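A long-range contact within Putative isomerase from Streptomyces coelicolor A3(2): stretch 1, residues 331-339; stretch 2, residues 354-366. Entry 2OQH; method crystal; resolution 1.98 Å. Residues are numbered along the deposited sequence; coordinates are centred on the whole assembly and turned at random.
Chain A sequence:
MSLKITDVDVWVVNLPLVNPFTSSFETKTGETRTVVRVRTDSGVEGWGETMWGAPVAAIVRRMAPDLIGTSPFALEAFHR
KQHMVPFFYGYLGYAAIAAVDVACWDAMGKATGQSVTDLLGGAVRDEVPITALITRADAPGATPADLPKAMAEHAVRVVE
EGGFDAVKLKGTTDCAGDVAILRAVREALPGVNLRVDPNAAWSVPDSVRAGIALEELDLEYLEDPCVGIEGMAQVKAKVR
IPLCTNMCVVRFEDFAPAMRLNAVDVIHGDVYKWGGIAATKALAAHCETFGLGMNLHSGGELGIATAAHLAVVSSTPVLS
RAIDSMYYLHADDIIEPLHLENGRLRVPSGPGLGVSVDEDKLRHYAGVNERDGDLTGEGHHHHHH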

ATOM      1  N   ALA A 331     -14.238   2.254   9.013  1.00 24.60           N
ATOM      2  CA  ALA A 331     -15.557   2.335   9.610  1.00 25.12           C
ATOM      3  C   ALA A 331     -16.454   2.546   8.395  1.00 25.34           C
ATOM      4  O   ALA A 331     -16.508   1.689   7.509  1.00 26.27           O
ATOM      5  N   ASP A 332     -17.123   3.690   8.324  1.00 25.85           N
ATOM      6  CA  ASP A 332     -18.006   3.979   7.203  1.00 26.31           C
ATOM      7  C   ASP A 332     -17.170   4.338   5.969  1.00 25.94           C
ATOM      8  O   ASP A 332     -16.108   4.953   6.086  1.00 26.14           O
ATOM      9  N   ASP A 333     -17.645   3.944   4.791  1.00 25.34           N
ATOM     10  CA  ASP A 333     -16.929   4.201   3.540  1.00 24.29           C
ATOM     11  C   ASP A 333     -17.950   4.567   2.474  1.00 24.29           C
ATOM     12  O   ASP A 333     -19.153   4.369   2.669  1.00 24.76           O
ATOM     13  N   ILE A 334     -17.490   5.093   1.342  1.00 23.33           N
ATOM     14  CA  ILE A 334     -18.427   5.456   0.295  1.00 22.97           C
ATOM     15  C   ILE A 334     -18.792   4.281  -0.597  1.00 23.12           C
ATOM     16  O   ILE A 334     -19.449   4.448  -1.615  1.00 24.50           O
ATOM     17  N   ILE A 335     -18.365   3.085  -0.214  1.00 22.50           N
ATOM     18  CA  ILE A 335     -18.720   1.894  -0.976  1.00 21.62           C
ATOM     19  C   ILE A 335     -19.086   0.805   0.014  1.00 21.41           C
ATOM     20  O   ILE A 335     -18.960   0.985   1.225  1.00 19.47           O
ATOM     21  N   GLU A 336     -19.554  -0.324  -0.504  1.00 22.71           N
ATOM     22  CA  GLU A 336     -19.918  -1.438   0.354  1.00 24.48           C
ATOM     23  C   GLU A 336     -18.649  -2.073   0.918  1.00 25.15           C
ATOM     24  O   GLU A 336     -17.655  -2.234   0.205  1.00 25.89           O
ATOM     25  N   PRO A 337     -18.664  -2.447   2.207  1.00 25.21           N
ATOM     26  CA  PRO A 337     -17.484  -3.065   2.824  1.00 24.96           C
ATOM     27  C   PRO A 337     -16.941  -4.281   2.059  1.00 24.45           C
ATOM     28  O   PRO A 337     -17.701  -5.099   1.531  1.00 24.50           O
ATOM     29  N   LEU A 338     -15.617  -4.388   2.004  1.00 23.35           N
ATOM     30  CA  LEU A 338     -14.973  -5.509   1.340  1.00 22.33           C
ATOM     31  C   LEU A 338     -15.009  -6.674   2.322  1.00 21.79           C
ATOM     32  O   LEU A 338     -15.114  -6.470   3.529  1.00 20.86           O
ATOM     33  N   HIS A 339     -14.910  -7.891   1.804  1.00 22.24           N
ATOM     34  CA  HIS A 339     -14.963  -9.082   2.640  1.00 22.06           C
ATOM     35  C   HIS A 339     -13.643  -9.386   3.347  1.00 23.28           C
ATOM     36  O   HIS A 339     -12.739  -9.984   2.760  1.00 22.58           O
ATOM     37  N   GLY A 354     -15.297  -3.910  -9.008  1.00 21.14           N
ATOM     38  CA  GLY A 354     -16.262  -4.714  -8.280  1.00 21.18           C
ATOM     39  C   GLY A 354     -16.855  -4.015  -7.072  1.00 21.46           C
ATOM     40  O   GLY A 354     -17.198  -4.665  -6.083  1.00 22.03           O
ATOM     41  N   VAL A 355     -16.978  -2.693  -7.136  1.00 22.26           N
ATOM     42  CA  VAL A 355     -17.541  -1.929  -6.026  1.00 22.89           C
ATOM     43  C   VAL A 355     -18.495  -0.849  -6.522  1.00 24.31           C
ATOM     44  O   VAL A 355     -18.340  -0.330  -7.629  1.00 24.74           O
ATOM     45  N   SER A 356     -19.478  -0.512  -5.690  1.00 24.19           N
ATOM     46  CA  SER A 356     -20.468   0.504  -6.026  1.00 23.76           C
ATOM     47  C   SER A 356     -20.353   1.685  -5.070  1.00 22.25           C
ATOM     48  O   SER A 356     -20.352   1.505  -3.854  1.00 21.26           O
ATOM     49  N   VAL A 357     -20.269   2.890  -5.619  1.00 21.57           N
ATOM     50  CA  VAL A 357     -20.121   4.083  -4.797  1.00 23.10           C
ATOM     51  C   VAL A 357     -21.414   4.809  -4.440  1.00 23.97           C
ATOM     52  O   VAL A 357     -22.220   5.125  -5.308  1.00 24.31           O
ATOM     53  N   ASP A 358     -21.585   5.085  -3.149  1.00 24.51           N
ATOM     54  CA  ASP A 358     -22.746   5.809  -2.632  1.00 24.42           C
ATOM     55  C   ASP A 358     -22.430   7.301  -2.766  1.00 23.69           C
ATOM     56  O   ASP A 358     -21.640   7.850  -1.990  1.00 23.63           O
ATOM     57  N   GLU A 359     -23.039   7.965  -3.740  1.00 23.38           N
ATOM     58  CA  GLU A 359     -22.769   9.383  -3.934  1.00 24.09           C
ATOM     59  C   GLU A 359     -23.235  10.279  -2.797  1.00 23.50           C
ATOM     60  O   GLU A 359     -22.604  11.297  -2.505  1.00 23.64           O
ATOM     61  N   ASP A 360     -24.327   9.905  -2.139  1.00 25.00           N
ATOM     62  CA  ASP A 360     -24.829  10.710  -1.031  1.00 25.36           C
ATOM     63  C   ASP A 360     -23.765  10.775   0.062  1.00 24.66           C
ATOM     64  O   ASP A 360     -23.461  11.850   0.574  1.00 24.41           O
ATOM     65  N   LYS A 361     -23.187   9.626   0.402  1.00 24.54           N
ATOM     66  CA  LYS A 361     -22.147   9.573   1.426  1.00 23.82           C
ATOM     67  C   LYS A 361     -20.920  10.348   0.966  1.00 23.74           C
ATOM     68  O   LYS A 361     -20.292  11.064   1.752  1.00 23.69           O
ATOM     69  N   LEU A 362     -20.576  10.185  -0.310  1.00 23.50           N
ATOM     70  CA  LEU A 362     -19.434  10.888  -0.881  1.00 23.62           C
ATOM     71  C   LEU A 362     -19.655  12.380  -0.665  1.00 24.68           C
ATOM     72  O   LEU A 362     -18.782  13.089  -0.159  1.00 25.14           O
ATOM     73  N   ARG A 363     -20.834  12.854  -1.050  1.00 25.22           N
ATOM     74  CA  ARG A 363     -21.148  14.261  -0.890  1.00 25.87           C
ATOM     75  C   ARG A 363     -21.101  14.614   0.598  1.00 25.37           C
ATOM     76  O   ARG A 363     -20.618  15.677   0.975  1.00 26.06           O
ATOM     77  N   HIS A 364     -21.589  13.710   1.442  1.00 25.03           N
ATOM     78  CA  HIS A 364     -21.589  13.941   2.888  1.00 24.86           C
ATOM     79  C   HIS A 364     -20.177  14.128   3.451  1.00 24.64           C
ATOM     80  O   HIS A 364     -19.890  15.111   4.141  1.00 24.21           O
ATOM     81  N   TYR A 365     -19.288  13.189   3.146  1.00 23.62           N
ATOM     82  CA  TYR A 365     -17.929  13.262   3.659  1.00 22.83           C
ATOM     83  C   TYR A 365     -17.054  14.323   3.026  1.00 23.01           C
ATOM     84  O   TYR A 365     -15.972  14.615   3.537  1.00 23.73           O
ATOM     85  N   ALA A 366     -17.514  14.904   1.921  1.00 22.72           N
ATOM     86  CA  ALA A 366     -16.757  15.969   1.284  1.00 23.17           C
ATOM     87  C   ALA A 366     -17.069  17.226   2.083  1.00 23.24           C
ATOM     88  O   ALA A 366     -16.252  18.140   2.161  1.00 24.44           O
TER

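Asp-332 anchors the polar end of this contact. Its CA-to-CB bond points toward stretch 2, and with chi1 in t (-162°) its carboxylate divides between two helix residues: OD1 forms a salt bridge and hydrogen bond with Lys-361 NZ at 2.7 Å, while OD2 accepts a short hydrogen bond of 2.5 Å from Tyr-365 OH. Lys-361 and Tyr-365 are four residues apart, about one helical turn, so both point toward stretch 1 and can reach the same acid. Lys-361 leaves the helix with chi1 in m and then runs extended, chi2 to chi4 all t, which carries its amine to Asp-332; on the way its CD lies 3.5 Å from Asp-333 O. Tyr-365 also has chi1 in m, and Asp-332 OD2 approaches its ring at the edge, near the ring plane, as expected for a partner of the hydroxyl.

The backbone supplies the third strong bond. Asp-358 N donates to Ile-334 O at 2.7 Å, nearly straight at 167°, and fixes stretch 1 against the start of the helix. The same Ile-334 O receives a CA-H...O contact from Val-357 CA at 3.3 Å, and Ile-335 CA makes a similar one to Ser-356 O, also 3.3 Å. Asp-358 is the N-cap: with chi1 in t its side-chain end leads away from stretch 1, and OD1 accepts from Lys-361 N at 2.9 Å, satisfying an amide of the first helical turn. Asp-333 points away from stretch 2; its OD1 accepts from Ile-334 N at 2.7 Å, and its OD2 is bonded elsewhere in the structure.

Below these polar links, Ile-334 provides the largest buried patch. It points sideways, chi1 p and chi2 t, and its two arms spread over the helix and the residues before it. CG2 sits 3.7 Å from Leu-362 CA and 4.4 Å from Tyr-365 CD2, whereas CD1 reaches Leu-362 CD1 at 3.9 Å and Val-357 CG1 at 4.1 Å. Leu-362, chi1 t and chi2 p, is buried as well.

Ile-335 repeats the p, t rotamer but packs against the loop preceding the helix. Its CD1 meets Val-355 CG1 at 3.5 Å, and its CG2 meets Val-357 CG2 at 3.8 Å. Val-355, chi1 m, points toward stretch 1; Val-357, chi1 t, lies sideways and offers one methyl to each isoleucine. At the outer margin Leu-338, chi1 m and chi2 t, starts sideways but its end comes nearer, placing CD2 4.2 Å from Val-355 CG1.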

ATOM      1  CB  ALA A 331     -15.644   3.519  10.569  1.00 24.45           C
ATOM      2  CB  ASP A 332     -18.954   5.125   7.584  1.00 26.51           C
ATOM      3  CG  ASP A 332     -20.164   5.210   6.671  1.00 26.99           C
ATOM      4  OD1 ASP A 332     -20.599   4.158   6.161  1.00 26.26           O
ATOM      5  OD2 ASP A 332     -20.688   6.327   6.471  1.00 28.01           O
ATOM      6  CB  ASP A 333     -16.173   2.937   3.108  1.00 23.82           C
ATOM      7  CG  ASP A 333     -14.961   3.238   2.237  1.00 24.50           C
ATOM      8  OD1 ASP A 333     -14.944   4.304   1.577  1.00 24.85           O
ATOM      9  OD2 ASP A 333     -14.031   2.396   2.203  1.00 23.39           O
ATOM     10  CB  ILE A 334     -17.910   6.630  -0.552  1.00 22.44           C
ATOM     11  CG1 ILE A 334     -16.572   6.291  -1.200  1.00 22.93           C
ATOM     12  CG2 ILE A 334     -17.749   7.854   0.331  1.00 23.16           C
ATOM     13  CD1 ILE A 334     -16.009   7.443  -1.995  1.00 20.10           C
ATOM     14  CB  ILE A 335     -17.560   1.379  -1.882  1.00 21.96           C
ATOM     15  CG1 ILE A 335     -16.493   0.674  -1.042  1.00 23.09           C
ATOM     16  CG2 ILE A 335     -16.936   2.540  -2.633  1.00 21.67           C
ATOM     17  CD1 ILE A 335     -15.498  -0.129  -1.866  1.00 23.18           C
ATOM     18  CB  GLU A 336     -20.714  -2.464  -0.450  1.00 25.67           C
ATOM     19  CG  GLU A 336     -22.096  -1.974  -0.832  1.00 27.76           C
ATOM     20  CD  GLU A 336     -23.076  -2.080   0.327  1.00 30.41           C
ATOM     21  OE1 GLU A 336     -23.507  -3.218   0.636  1.00 31.55           O
ATOM     22  OE2 GLU A 336     -23.402  -1.034   0.939  1.00 31.07           O
ATOM     23  CB  PRO A 337     -17.980  -3.450   4.219  1.00 25.58           C
ATOM     24  CG  PRO A 337     -19.028  -2.411   4.503  1.00 24.94           C
ATOM     25  CD  PRO A 337     -19.763  -2.328   3.183  1.00 24.22           C
ATOM     26  CB  LEU A 338     -13.523  -5.162   1.000  1.00 21.41           C
ATOM     27  CG  LEU A 338     -13.325  -3.956   0.083  1.00 20.93           C
ATOM     28  CD1 LEU A 338     -11.833  -3.655  -0.027  1.00 19.06           C
ATOM     29  CD2 LEU A 338     -13.927  -4.235  -1.287  1.00 19.95           C
ATOM     30  CB  HIS A 339     -15.388 -10.279   1.783  1.00 22.42           C
ATOM     31  CG  HIS A 339     -15.822 -11.471   2.577  1.00 25.39           C
ATOM     32  ND1 HIS A 339     -14.946 -12.239   3.313  1.00 26.53           N
ATOM     33  CD2 HIS A 339     -17.047 -12.022   2.754  1.00 27.27           C
ATOM     34  CE1 HIS A 339     -15.611 -13.212   3.909  1.00 27.33           C
ATOM     35  NE2 HIS A 339     -16.887 -13.105   3.588  1.00 28.76           N
ATOM     36  CB  VAL A 355     -16.438  -1.254  -5.184  1.00 23.06           C
ATOM     37  CG1 VAL A 355     -15.475  -2.305  -4.655  1.00 23.97           C
ATOM     38  CG2 VAL A 355     -15.700  -0.215  -6.023  1.00 23.47           C
ATOM     39  CB  SER A 356     -21.877  -0.088  -5.939  1.00 25.50           C
ATOM     40  OG  SER A 356     -22.837   0.896  -6.290  1.00 27.24           O
ATOM     41  CB  VAL A 357     -19.188   5.107  -5.473  1.00 23.11           C
ATOM     42  CG1 VAL A 357     -18.974   6.308  -4.551  1.00 23.09           C
ATOM     43  CG2 VAL A 357     -17.864   4.449  -5.823  1.00 23.98           C
ATOM     44  CB  ASP A 358     -22.947   5.461  -1.155  1.00 26.03           C
ATOM     45  CG  ASP A 358     -24.186   6.098  -0.559  1.00 27.08           C
ATOM     46  OD1 ASP A 358     -24.428   7.300  -0.800  1.00 27.45           O
ATOM     47  OD2 ASP A 358     -24.912   5.392   0.175  1.00 28.86           O
ATOM     48  CB  GLU A 359     -23.361   9.853  -5.262  1.00 26.15           C
ATOM     49  CG  GLU A 359     -22.469   9.520  -6.447  1.00 30.13           C
ATOM     50  CD  GLU A 359     -23.177   9.674  -7.769  1.00 32.75           C
ATOM     51  OE1 GLU A 359     -23.909  10.676  -7.917  1.00 35.47           O
ATOM     52  OE2 GLU A 359     -22.999   8.805  -8.657  1.00 33.10           O
ATOM     53  CB  ASP A 360     -26.128  10.112  -0.475  1.00 27.65           C
ATOM     54  CG  ASP A 360     -27.232  10.060  -1.512  1.00 29.71           C
ATOM     55  OD1 ASP A 360     -27.400  11.059  -2.249  1.00 30.28           O
ATOM     56  OD2 ASP A 360     -27.936   9.027  -1.591  1.00 31.37           O
ATOM     57  CB  LYS A 361     -21.752   8.124   1.722  1.00 23.70           C
ATOM     58  CG  LYS A 361     -22.834   7.312   2.433  1.00 23.93           C
ATOM     59  CD  LYS A 361     -22.275   5.979   2.910  1.00 23.34           C
ATOM     60  CE  LYS A 361     -23.241   5.255   3.828  1.00 24.40           C
ATOM     61  NZ  LYS A 361     -22.639   4.001   4.391  1.00 23.95           N
ATOM     62  CB  LEU A 362     -19.317  10.597  -2.381  1.00 22.80           C
ATOM     63  CG  LEU A 362     -18.308  11.443  -3.172  1.00 22.53           C
ATOM     64  CD1 LEU A 362     -16.874  11.134  -2.689  1.00 20.14           C
ATOM     65  CD2 LEU A 362     -18.454  11.148  -4.666  1.00 22.44           C
ATOM     66  CB  ARG A 363     -22.528  14.563  -1.480  1.00 26.64           C
ATOM     67  CG  ARG A 363     -22.711  16.012  -1.891  1.00 28.54           C
ATOM     68  CD  ARG A 363     -24.076  16.246  -2.530  1.00 31.35           C
ATOM     69  NE  ARG A 363     -25.160  15.747  -1.686  1.00 32.85           N
ATOM     70  CZ  ARG A 363     -25.757  14.569  -1.850  1.00 33.42           C
ATOM     71  NH1 ARG A 363     -25.383  13.766  -2.843  1.00 32.65           N
ATOM     72  NH2 ARG A 363     -26.708  14.186  -1.004  1.00 32.05           N
ATOM     73  CB  HIS A 364     -22.276  12.767   3.600  1.00 25.30           C
ATOM     74  CG  HIS A 364     -22.166  12.809   5.096  1.00 25.91           C
ATOM     75  ND1 HIS A 364     -22.773  13.779   5.867  1.00 26.41           N
ATOM     76  CD2 HIS A 364     -21.520  11.993   5.963  1.00 26.24           C
ATOM     77  CE1 HIS A 364     -22.505  13.558   7.143  1.00 26.45           C
ATOM     78  NE2 HIS A 364     -21.747  12.479   7.228  1.00 26.80           N
ATOM     79  CB  TYR A 365     -17.278  11.887   3.570  1.00 22.03           C
ATOM     80  CG  TYR A 365     -17.901  10.946   4.572  1.00 22.75           C
ATOM     81  CD1 TYR A 365     -17.732  11.153   5.939  1.00 22.49           C
ATOM     82  CD2 TYR A 365     -18.711   9.889   4.164  1.00 21.80           C
ATOM     83  CE1 TYR A 365     -18.355  10.338   6.880  1.00 22.80           C
ATOM     84  CE2 TYR A 365     -19.343   9.059   5.101  1.00 23.54           C
ATOM     85  CZ  TYR A 365     -19.159   9.296   6.460  1.00 23.21           C
ATOM     86  OH  TYR A 365     -19.796   8.511   7.403  1.00 24.16           O
ATOM     87  CB  ALA A 366     -17.187  16.151  -0.163  1.00 21.89           C
TER